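Local coordinates for uncharacterized protein (Parabacteroides merdae, PDB 4R7F) that is of unknown function but has three immunoglobulin-like beta-sandwich domains and probably belongs with the plug proteins of the type 9 secretion system, at residues R258-D269 against G361-Q371; Q187-V195 against Q347-G358. All coordinates share one frame; numbering follows the deposited sequence.

How the interactions relate
Both interactions join segments far apart in sequence, and their centres lie about 16 Å apart. Their second segments are close neighbours in the chain: 347-358 is the end of strand 342-352 and the loop after it, and 361-371 continues that loop. The loop turns back on its own strand. Glu364 OE2 probably accepts a hydrogen bond from Tyr348 N at 2.8 Å, and Ile363 CG2 packs on Tyr348 CB at 3.7 Å. Interaction 1 holds Asp269 and Gln371 of the magnesium site, to which Glu223, Asp271 and a water also contribute. Interaction 2 stands back from the metal, with the side chain of Gln347 about 8 Å from it.

Interaction 1: R258-D269 against G361-Q371; sequences RRDKGTYQYDQD and GPIEGNYYQTQ. With MG (magnesium ion), chain G.
Arg258 reaches Pro362 O with NE and NH2, through two weak hydrogen bonds. NH2 also pairs with Asp260, in a network with Lys261. Arg259 N donates to Ile363 O at 2.7 Å in a nearly straight bond (172°). The Arg259 chain bends at chi3 (-62°) and brings both NE and NH2 to one oxygen, Glu364 OE1, with NH2 at 2.8 Å. That oxygen lies at the guanidinium edge, but the carboxylate plane is turned 84° away. Arg259 NH2 also binds Glu223 O, and Glu364 OE2 pairs with Arg225. Arg259 O takes the proton of Tyr367 OH at 2.6 Å. Asp260 CA lies 3.6 Å from Gly365 CA, leaving little room between the backbones. Gly262 N donates weakly to Tyr367 OH. The contact thus joins two irregular loops between strands of the beta-rich fold, without sheet pairing. Further along, Tyr264 backs its CA against one face of the Tyr367 ring. Its own ring takes Gln369 CB over one face, a CH-pi contact 3.7 Å from the centroid. Tyr264 OH binds Glu223 and accepts from a water 2.6 Å away, which also donates to Gln369 O. Asp269 ends the segment at the magnesium ion, binding it with both OD1 and OD2; Tyr224 is a further partner of the carboxylate. Gln371 O binds the same ion at 2.2 Å, and a water, Glu223 and Asp271 supply further ligands.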
loop_
_atom_site.group_PDB
_atom_site.type_symbol
_atom_site.label_atom_id
_atom_site.label_comp_id
_atom_site.label_asym_id
_atom_site.label_seq_id
_atom_site.Cartn_x
_atom_site.Cartn_y
_atom_site.Cartn_z
ATOM N N ARG A 258 14.805 -9.202 23.067
ATOM C CA ARG A 258 14.498 -10.167 22.008
ATOM C C ARG A 258 12.990 -10.291 21.845
ATOM O O ARG A 258 12.260 -10.246 22.811
ATOM C CB ARG A 258 15.146 -11.523 22.280
ATOM C CG ARG A 258 16.667 -11.426 22.169
ATOM C CD ARG A 258 17.436 -12.718 22.415
ATOM N NE ARG A 258 17.159 -13.745 21.412
ATOM C CZ ARG A 258 17.809 -14.908 21.291
ATOM N NH1 ARG A 258 18.805 -15.217 22.111
ATOM N NH2 ARG A 258 17.474 -15.767 20.325
ATOM N N ARG A 259 12.541 -10.374 20.596
ATOM C CA ARG A 259 11.120 -10.467 20.273
ATOM C C ARG A 259 10.792 -11.781 19.563
ATOM O O ARG A 259 9.702 -11.946 19.054
ATOM C CB ARG A 259 10.703 -9.289 19.372
ATOM C CG ARG A 259 10.722 -7.953 20.081
ATOM C CD ARG A 259 10.069 -6.841 19.284
ATOM N NE ARG A 259 10.786 -6.634 18.029
ATOM C CZ ARG A 259 10.310 -5.990 16.971
ATOM N NH1 ARG A 259 9.112 -5.467 17.005
ATOM N NH2 ARG A 259 11.042 -5.870 15.870
ATOM N N ASP A 260 11.729 -12.713 19.524
ATOM C CA ASP A 260 11.534 -13.972 18.783
ATOM C C ASP A 260 10.648 -15.024 19.484
ATOM O O ASP A 260 10.225 -15.985 18.855
ATOM C CB ASP A 260 12.886 -14.636 18.498
ATOM C CG ASP A 260 13.656 -14.937 19.766
ATOM O OD1 ASP A 260 13.633 -14.078 20.647
ATOM O OD2 ASP A 260 14.285 -15.996 19.886
ATOM N N LYS A 261 10.400 -14.877 20.773
ATOM C CA LYS A 261 9.735 -15.942 21.519
ATOM C C LYS A 261 8.275 -15.559 21.778
ATOM O O LYS A 261 7.776 -15.760 22.874
ATOM C CB LYS A 261 10.461 -16.189 22.861
ATOM C CG LYS A 261 11.938 -16.576 22.793
ATOM C CD LYS A 261 12.664 -16.243 24.108
ATOM C CE LYS A 261 13.206 -14.807 24.147
ATOM N NZ LYS A 261 14.486 -14.670 23.380
ATOM N N GLY A 262 7.583 -15.012 20.786
ATOM C CA GLY A 262 6.285 -14.400 21.050
ATOM C C GLY A 262 5.163 -14.633 20.048
ATOM O O GLY A 262 5.097 -15.652 19.392
ATOM N N THR A 263 4.261 -13.661 19.971
ATOM C CA THR A 263 3.111 -13.665 19.073
ATOM C C THR A 263 3.207 -12.362 18.301
ATOM O O THR A 263 3.571 -11.345 18.876
ATOM C CB THR A 263 1.783 -13.673 19.879
ATOM O OG1 THR A 263 1.679 -14.902 20.602
ATOM C CG2 THR A 263 0.546 -13.511 18.966
ATOM N N TYR A 264 2.885 -12.383 17.011
ATOM C CA TYR A 264 2.973 -11.169 16.181
ATOM C C TYR A 264 2.107 -10.045 16.746
ATOM O O TYR A 264 0.986 -10.316 17.152
ATOM C CB TYR A 264 2.541 -11.467 14.740
ATOM C CG TYR A 264 2.455 -10.242 13.842
ATOM C CD1 TYR A 264 3.606 -9.678 13.312
ATOM C CD2 TYR A 264 1.235 -9.666 13.500
ATOM C CE1 TYR A 264 3.567 -8.554 12.519
ATOM C CE2 TYR A 264 1.184 -8.543 12.664
ATOM C CZ TYR A 264 2.366 -7.994 12.186
ATOM O OH TYR A 264 2.400 -6.902 11.358
ATOM N N GLN A 265 2.643 -8.820 16.810
ATOM C CA GLN A 265 1.902 -7.618 17.236
ATOM C C GLN A 265 1.847 -6.657 16.061
ATOM O O GLN A 265 2.897 -6.166 15.628
ATOM C CB GLN A 265 2.609 -6.887 18.393
ATOM C CG GLN A 265 3.210 -7.765 19.496
ATOM C CD GLN A 265 2.267 -8.004 20.664
ATOM O OE1 GLN A 265 1.906 -7.068 21.378
ATOM N NE2 GLN A 265 1.879 -9.264 20.876
ATOM N N TYR A 266 0.651 -6.380 15.533
ATOM C CA TYR A 266 0.552 -5.366 14.496
ATOM C C TYR A 266 1.107 -4.056 15.052
ATOM O O TYR A 266 0.779 -3.636 16.154
ATOM C CB TYR A 266 -0.866 -5.176 13.922
ATOM C CG TYR A 266 -0.871 -4.091 12.841
ATOM C CD1 TYR A 266 -0.552 -4.385 11.502
ATOM C CD2 TYR A 266 -1.125 -2.757 13.174
ATOM C CE1 TYR A 266 -0.512 -3.380 10.535
ATOM C CE2 TYR A 266 -1.087 -1.750 12.216
ATOM C CZ TYR A 266 -0.781 -2.058 10.904
ATOM O OH TYR A 266 -0.743 -1.026 9.990
ATOM N N ASP A 267 2.050 -3.504 14.314
ATOM C CA ASP A 267 2.618 -2.172 14.529
ATOM C C ASP A 267 2.701 -1.631 13.120
ATOM O O ASP A 267 2.804 -2.403 12.169
ATOM C CB ASP A 267 4.024 -2.246 15.152
ATOM C CG ASP A 267 4.707 -0.865 15.288
ATOM O OD1 ASP A 267 3.962 0.110 15.527
ATOM O OD2 ASP A 267 5.975 -0.767 15.163
ATOM N N GLN A 268 2.637 -0.328 12.957
ATOM C CA GLN A 268 2.764 0.248 11.635
ATOM C C GLN A 268 4.219 0.734 11.543
ATOM O O GLN A 268 4.637 1.526 12.380
ATOM C CB GLN A 268 1.772 1.399 11.487
ATOM C CG GLN A 268 1.433 1.730 10.049
ATOM C CD GLN A 268 0.960 3.164 9.872
ATOM O OE1 GLN A 268 0.840 3.920 10.839
ATOM N NE2 GLN A 268 0.704 3.551 8.626
ATOM N N ASP A 269 4.994 0.230 10.576
ATOM C CA ASP A 269 6.354 0.695 10.335
ATOM C C ASP A 269 6.541 1.203 8.900
ATOM O O ASP A 269 5.608 1.283 8.124
ATOM C CB ASP A 269 7.385 -0.403 10.667
ATOM C CG ASP A 269 7.386 -1.547 9.649
ATOM O OD1 ASP A 269 6.530 -1.557 8.744
ATOM O OD2 ASP A 269 8.247 -2.453 9.748
ATOM N N GLY A 361 15.742 -13.654 12.605
ATOM C CA GLY A 361 15.185 -14.678 13.469
ATOM C C GLY A 361 15.576 -14.611 14.936
ATOM O O GLY A 361 14.729 -14.721 15.812
ATOM N N PRO A 362 16.873 -14.489 15.211
ATOM C CA PRO A 362 17.317 -14.635 16.612
ATOM C C PRO A 362 16.848 -13.516 17.558
ATOM O O PRO A 362 16.442 -13.793 18.666
ATOM C CB PRO A 362 18.842 -14.673 16.487
ATOM C CG PRO A 362 19.113 -15.150 15.103
ATOM C CD PRO A 362 18.005 -14.536 14.263
ATOM N N ILE A 363 16.838 -12.269 17.114
ATOM C CA ILE A 363 16.424 -11.161 17.988
ATOM C C ILE A 363 15.035 -10.560 17.683
ATOM O O ILE A 363 14.305 -10.144 18.599
ATOM C CB ILE A 363 17.497 -10.068 17.887
ATOM C CG1 ILE A 363 18.823 -10.663 18.373
ATOM C CG2 ILE A 363 17.093 -8.821 18.671
ATOM C CD1 ILE A 363 20.040 -9.979 17.828
ATOM N N GLU A 364 14.690 -10.481 16.400
ATOM C CA GLU A 364 13.464 -9.833 15.998
ATOM C C GLU A 364 12.337 -10.833 15.834
ATOM O O GLU A 364 11.180 -10.486 15.992
ATOM C CB GLU A 364 13.670 -9.019 14.718
ATOM C CG GLU A 364 14.717 -7.931 14.859
ATOM C CD GLU A 364 14.460 -6.938 15.982
ATOM O OE1 GLU A 364 13.425 -7.013 16.704
ATOM O OE2 GLU A 364 15.324 -6.041 16.163
ATOM N N GLY A 365 12.700 -12.079 15.558
ATOM C CA GLY A 365 11.747 -13.144 15.287
ATOM C C GLY A 365 11.294 -13.134 13.831
ATOM O O GLY A 365 11.544 -12.170 13.091
ATOM N N ASN A 366 10.625 -14.216 13.429
ATOM C CA ASN A 366 10.147 -14.380 12.070
ATOM C C ASN A 366 8.662 -14.757 12.145
ATOM O O ASN A 366 8.300 -15.838 12.578
ATOM C CB ASN A 366 10.957 -15.460 11.331
ATOM C CG ASN A 366 12.323 -14.979 10.877
ATOM O OD1 ASN A 366 12.515 -13.797 10.550
ATOM N ND2 ASN A 366 13.303 -15.891 10.874
ATOM N N TYR A 367 7.824 -13.846 11.682
ATOM C CA TYR A 367 6.393 -13.955 11.787
ATOM C C TYR A 367 5.841 -13.738 10.421
ATOM O O TYR A 367 6.086 -12.677 9.827
ATOM C CB TYR A 367 5.894 -12.846 12.718
ATOM C CG TYR A 367 6.421 -12.964 14.147
ATOM C CD1 TYR A 367 5.799 -13.782 15.061
ATOM C CD2 TYR A 367 7.531 -12.247 14.571
ATOM C CE1 TYR A 367 6.263 -13.898 16.365
ATOM C CE2 TYR A 367 7.985 -12.336 15.879
ATOM C CZ TYR A 367 7.344 -13.188 16.768
ATOM O OH TYR A 367 7.779 -13.338 18.078
ATOM N N TYR A 368 5.088 -14.716 9.914
ATOM C CA TYR A 368 4.593 -14.669 8.519
ATOM C C TYR A 368 3.714 -13.461 8.218
ATOM O O TYR A 368 3.662 -13.038 7.077
ATOM C CB TYR A 368 3.830 -15.943 8.123
ATOM C CG TYR A 368 2.421 -15.962 8.652
ATOM C CD1 TYR A 368 2.168 -16.334 9.980
ATOM C CD2 TYR A 368 1.342 -15.560 7.852
ATOM C CE1 TYR A 368 0.895 -16.315 10.492
ATOM C CE2 TYR A 368 0.051 -15.530 8.358
ATOM C CZ TYR A 368 -0.156 -15.931 9.667
ATOM O OH TYR A 368 -1.396 -15.923 10.194
ATOM N N GLN A 369 3.025 -12.930 9.233
ATOM C CA GLN A 369 2.124 -11.785 9.055
ATOM C C GLN A 369 2.845 -10.493 8.713
ATOM O O GLN A 369 2.205 -9.554 8.254
ATOM C CB GLN A 369 1.297 -11.471 10.329
ATOM C CG GLN A 369 0.524 -12.605 10.991
ATOM C CD GLN A 369 1.329 -13.412 12.017
ATOM O OE1 GLN A 369 2.563 -13.565 11.940
ATOM N NE2 GLN A 369 0.623 -13.935 12.990
ATOM N N THR A 370 4.142 -10.409 9.028
ATOM C CA THR A 370 4.887 -9.154 8.969
ATOM C C THR A 370 4.761 -8.474 7.588
ATOM O O THR A 370 4.932 -9.103 6.536
ATOM C CB THR A 370 6.383 -9.405 9.313
ATOM O OG1 THR A 370 6.458 -9.811 10.678
ATOM C CG2 THR A 370 7.238 -8.144 9.112
ATOM N N GLN A 371 4.458 -7.196 7.610
ATOM C CA GLN A 371 4.424 -6.382 6.393
ATOM C C GLN A 371 5.861 -6.066 5.973
ATOM O O GLN A 371 6.602 -5.357 6.686
ATOM C CB GLN A 371 3.604 -5.093 6.627
ATOM C CG GLN A 371 3.561 -4.133 5.420
ATOM C CD GLN A 371 4.745 -3.125 5.269
ATOM O OE1 GLN A 371 5.230 -2.504 6.248
ATOM N NE2 GLN A 371 5.171 -2.924 4.004
HETATM MG MG MG G . 7.304 -3.779 7.975
HETATM O O HOH W 1 10.151 -16.380 15.778
HETATM O O HOH W 2 0.641 -7.558 9.514
HETATM O O HOH W 3 8.993 -5.372 8.533
#

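Interaction 2: Q187-V195 against Q347-G358; sequences QDNRRDNAV and QYLFVPTGSSVG
Gly358 and Leu349 meet a flat arginine–aspartate pair, Arg190 with Asp192, formed within one loop. The pair joins the loop after strand 181-187 to strand 342-352 of another beta sheet and the loop after it, in a protein of immunoglobulin-like beta-sandwich domains. Arg190 grips Asp192 side-on: NE donates to OD1 and NH2 to OD2, in nearly straight bonds (178° and 176°) to the syn lone pairs. Asp192 reaches this position with chi1 at 68°, its CG set between the backbone N and the carbonyl carbon. The anti side of Asp192 OD2 remains for Gly358 N, which donates to it at 2.9 Å. Arg190 NH2 also gives a weak hydrogen bond to Gly358 O, at the guanidinium edge. Leu349 of strand 342-352 comes from the other direction. Its CD1 sits over one guanidinium face, 3.6 Å from Arg190 NH2. Asn193 ND2 lies over the opposite face and donates to Gln187 OE1. The guanidinium is therefore held at its edges and packed on both faces. Val357 rests its CG2 against Asp192 O at 3.5 Å. Ser355 OG receives the Val357 N-H in an ST turn. Gln347 NE2 binds Asn310 and also meets a water that accepts from Arg190 NH1 and donates to Asp188 OD2. A second water accepts from Asn193 ND2 and donates to Gly358 O, 2.9 Å from that oxygen.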
loop_
_atom_site.group_PDB
_atom_site.type_symbol
_atom_site.label_atom_id
_atom_site.label_comp_id
_atom_site.label_asym_id
_atom_site.label_seq_id
_atom_site.Cartn_x
_atom_site.Cartn_y
_atom_site.Cartn_z
ATOM N N GLN A 187 14.691 -7.649 -0.123
ATOM C CA GLN A 187 13.729 -7.498 0.953
ATOM C C GLN A 187 14.071 -6.246 1.725
ATOM O O GLN A 187 15.238 -6.050 2.095
ATOM C CB GLN A 187 13.804 -8.691 1.899
ATOM C CG GLN A 187 12.788 -8.724 3.016
ATOM C CD GLN A 187 13.039 -9.871 4.001
ATOM O OE1 GLN A 187 14.164 -10.165 4.327
ATOM N NE2 GLN A 187 11.973 -10.514 4.479
ATOM N N ASP A 188 13.063 -5.399 1.958
ATOM C CA ASP A 188 13.218 -4.166 2.752
ATOM C C ASP A 188 14.518 -3.406 2.417
ATOM O O ASP A 188 15.238 -2.950 3.306
ATOM C CB ASP A 188 13.098 -4.446 4.266
ATOM C CG ASP A 188 11.777 -5.123 4.637
ATOM O OD1 ASP A 188 10.778 -4.856 3.957
ATOM O OD2 ASP A 188 11.735 -5.948 5.581
ATOM N N ASN A 189 14.806 -3.296 1.119
ATOM C CA ASN A 189 15.968 -2.564 0.638
ATOM C C ASN A 189 17.330 -3.010 1.200
ATOM O O ASN A 189 18.247 -2.200 1.323
ATOM C CB ASN A 189 15.708 -1.059 0.834
ATOM C CG ASN A 189 14.797 -0.507 -0.268
ATOM O OD1 ASN A 189 15.187 -0.434 -1.431
ATOM N ND2 ASN A 189 13.578 -0.182 0.088
ATOM N N ARG A 190 17.432 -4.297 1.539
ATOM C CA ARG A 190 18.636 -4.870 2.135
ATOM C C ARG A 190 19.363 -5.611 1.044
ATOM O O ARG A 190 18.759 -6.424 0.312
ATOM C CB ARG A 190 18.292 -5.862 3.232
ATOM C CG ARG A 190 17.853 -5.212 4.532
ATOM C CD ARG A 190 17.227 -6.211 5.513
ATOM N NE ARG A 190 18.114 -7.346 5.748
ATOM C CZ ARG A 190 17.745 -8.450 6.380
ATOM N NH1 ARG A 190 16.508 -8.592 6.820
ATOM N NH2 ARG A 190 18.618 -9.421 6.574
ATOM N N ARG A 191 20.659 -5.359 0.943
ATOM C CA ARG A 191 21.501 -6.142 0.056
ATOM C C ARG A 191 22.014 -7.382 0.684
ATOM O O ARG A 191 22.314 -8.319 -0.007
ATOM C CB ARG A 191 22.674 -5.332 -0.434
ATOM C CG ARG A 191 22.221 -4.227 -1.378
ATOM C CD ARG A 191 23.343 -3.890 -2.330
ATOM N NE ARG A 191 23.076 -2.686 -3.099
ATOM C CZ ARG A 191 23.948 -2.149 -3.954
ATOM N NH1 ARG A 191 25.157 -2.695 -4.119
ATOM N NH2 ARG A 191 23.618 -1.050 -4.629
ATOM N N ASP A 192 22.126 -7.409 2.001
ATOM C CA ASP A 192 22.789 -8.529 2.661
ATOM C C ASP A 192 22.118 -9.879 2.419
ATOM O O ASP A 192 22.808 -10.900 2.331
ATOM C CB ASP A 192 22.916 -8.249 4.154
ATOM C CG ASP A 192 21.564 -8.235 4.866
ATOM O OD1 ASP A 192 20.847 -7.229 4.756
ATOM O OD2 ASP A 192 21.237 -9.220 5.561
ATOM N N ASN A 193 20.783 -9.911 2.344
ATOM C CA ASN A 193 20.077 -11.182 2.095
ATOM C C ASN A 193 19.309 -11.187 0.768
ATOM O O ASN A 193 18.283 -11.873 0.625
ATOM C CB ASN A 193 19.157 -11.523 3.252
ATOM C CG ASN A 193 17.954 -10.597 3.328
ATOM O OD1 ASN A 193 17.982 -9.491 2.809
ATOM N ND2 ASN A 193 16.881 -11.063 3.957
ATOM N N ALA A 194 19.828 -10.436 -0.205
ATOM C CA ALA A 194 19.216 -10.340 -1.524
ATOM C C ALA A 194 19.394 -11.639 -2.301
ATOM O O ALA A 194 20.261 -12.432 -2.004
ATOM C CB ALA A 194 19.798 -9.182 -2.297
ATOM N N VAL A 195 18.555 -11.848 -3.307
ATOM C CA VAL A 195 18.546 -13.076 -4.063
ATOM C C VAL A 195 18.751 -12.766 -5.548
ATOM O O VAL A 195 18.232 -11.762 -6.069
ATOM C CB VAL A 195 17.183 -13.794 -3.877
ATOM C CG1 VAL A 195 17.102 -15.036 -4.737
ATOM C CG2 VAL A 195 16.970 -14.167 -2.429
ATOM N N GLN A 347 16.226 -2.196 13.590
ATOM C CA GLN A 347 16.166 -3.539 14.114
ATOM C C GLN A 347 17.571 -4.067 14.277
ATOM O O GLN A 347 18.575 -3.425 13.903
ATOM C CB GLN A 347 15.383 -4.440 13.179
ATOM C CG GLN A 347 16.113 -4.712 11.900
ATOM C CD GLN A 347 15.345 -5.588 10.921
ATOM O OE1 GLN A 347 14.301 -6.166 11.232
ATOM N NE2 GLN A 347 15.877 -5.690 9.713
ATOM N N TYR A 348 17.625 -5.269 14.809
ATOM C CA TYR A 348 18.846 -5.902 15.180
ATOM C C TYR A 348 18.974 -7.213 14.416
ATOM O O TYR A 348 18.154 -8.108 14.567
ATOM C CB TYR A 348 18.821 -6.185 16.680
ATOM C CG TYR A 348 18.803 -4.958 17.580
ATOM C CD1 TYR A 348 19.932 -4.135 17.747
ATOM C CD2 TYR A 348 17.679 -4.660 18.321
ATOM C CE1 TYR A 348 19.895 -3.048 18.604
ATOM C CE2 TYR A 348 17.640 -3.576 19.160
ATOM C CZ TYR A 348 18.726 -2.767 19.300
ATOM O OH TYR A 348 18.616 -1.711 20.183
ATOM N N LEU A 349 20.016 -7.321 13.611
ATOM C CA LEU A 349 20.245 -8.514 12.834
ATOM C C LEU A 349 21.450 -9.244 13.392
ATOM O O LEU A 349 22.405 -8.631 13.800
ATOM C CB LEU A 349 20.521 -8.155 11.379
ATOM C CG LEU A 349 19.408 -7.533 10.550
ATOM C CD1 LEU A 349 19.932 -7.330 9.126
ATOM C CD2 LEU A 349 18.182 -8.426 10.532
ATOM N N PHE A 350 21.375 -10.559 13.373
ATOM C CA PHE A 350 22.456 -11.451 13.708
ATOM C C PHE A 350 23.133 -11.959 12.420
ATOM O O PHE A 350 22.457 -12.441 11.516
ATOM C CB PHE A 350 21.849 -12.645 14.468
ATOM C CG PHE A 350 22.829 -13.677 14.867
ATOM C CD1 PHE A 350 23.763 -13.417 15.858
ATOM C CD2 PHE A 350 22.826 -14.920 14.258
ATOM C CE1 PHE A 350 24.692 -14.382 16.232
ATOM C CE2 PHE A 350 23.745 -15.888 14.629
ATOM C CZ PHE A 350 24.668 -15.621 15.629
ATOM N N VAL A 351 24.454 -11.902 12.358
ATOM C CA VAL A 351 25.210 -12.456 11.222
ATOM C C VAL A 351 26.072 -13.579 11.770
ATOM O O VAL A 351 26.966 -13.311 12.577
ATOM C CB VAL A 351 26.113 -11.408 10.565
ATOM C CG1 VAL A 351 26.866 -12.014 9.392
ATOM C CG2 VAL A 351 25.295 -10.214 10.111
ATOM N N PRO A 352 25.776 -14.840 11.384
ATOM C CA PRO A 352 26.512 -16.023 11.837
ATOM C C PRO A 352 27.949 -15.888 11.400
ATOM O O PRO A 352 28.195 -15.210 10.418
ATOM C CB PRO A 352 25.825 -17.216 11.117
ATOM C CG PRO A 352 24.588 -16.676 10.564
ATOM C CD PRO A 352 24.718 -15.183 10.429
ATOM N N THR A 353 28.895 -16.464 12.136
ATOM C CA THR A 353 30.314 -16.271 11.807
ATOM C C THR A 353 30.546 -17.005 10.497
ATOM O O THR A 353 29.956 -18.066 10.256
ATOM C CB THR A 353 31.284 -16.757 12.918
ATOM O OG1 THR A 353 30.956 -18.107 13.308
ATOM C CG2 THR A 353 31.283 -15.750 14.161
ATOM N N GLY A 354 31.345 -16.392 9.628
ATOM C CA GLY A 354 31.570 -16.896 8.268
ATOM C C GLY A 354 30.436 -16.665 7.288
ATOM O O GLY A 354 30.320 -17.392 6.300
ATOM N N SER A 355 29.611 -15.650 7.562
ATOM C CA SER A 355 28.508 -15.281 6.687
ATOM C C SER A 355 28.491 -13.777 6.503
ATOM O O SER A 355 29.101 -13.041 7.285
ATOM C CB SER A 355 27.187 -15.797 7.252
ATOM O OG SER A 355 26.114 -15.526 6.375
ATOM N N SER A 356 27.883 -13.316 5.415
ATOM C CA SER A 356 27.576 -11.870 5.230
ATOM C C SER A 356 26.053 -11.564 5.236
ATOM O O SER A 356 25.625 -10.433 4.960
ATOM C CB SER A 356 28.174 -11.378 3.913
ATOM O OG SER A 356 27.644 -12.147 2.867
ATOM N N VAL A 357 25.266 -12.585 5.561
ATOM C CA VAL A 357 23.824 -12.521 5.538
ATOM C C VAL A 357 23.239 -12.393 6.940
ATOM O O VAL A 357 23.399 -13.293 7.783
ATOM C CB VAL A 357 23.271 -13.816 4.923
ATOM C CG1 VAL A 357 21.765 -13.795 4.950
ATOM C CG2 VAL A 357 23.820 -13.987 3.521
ATOM N N GLY A 358 22.515 -11.311 7.161
ATOM C CA GLY A 358 21.896 -11.048 8.460
ATOM C C GLY A 358 20.554 -11.746 8.608
ATOM O O GLY A 358 19.813 -11.948 7.636
HETATM O O HOH W 4 14.299 -6.759 7.292
HETATM O O HOH W 5 25.441 -11.005 1.588
HETATM O O HOH W 6 17.916 -13.297 5.968
#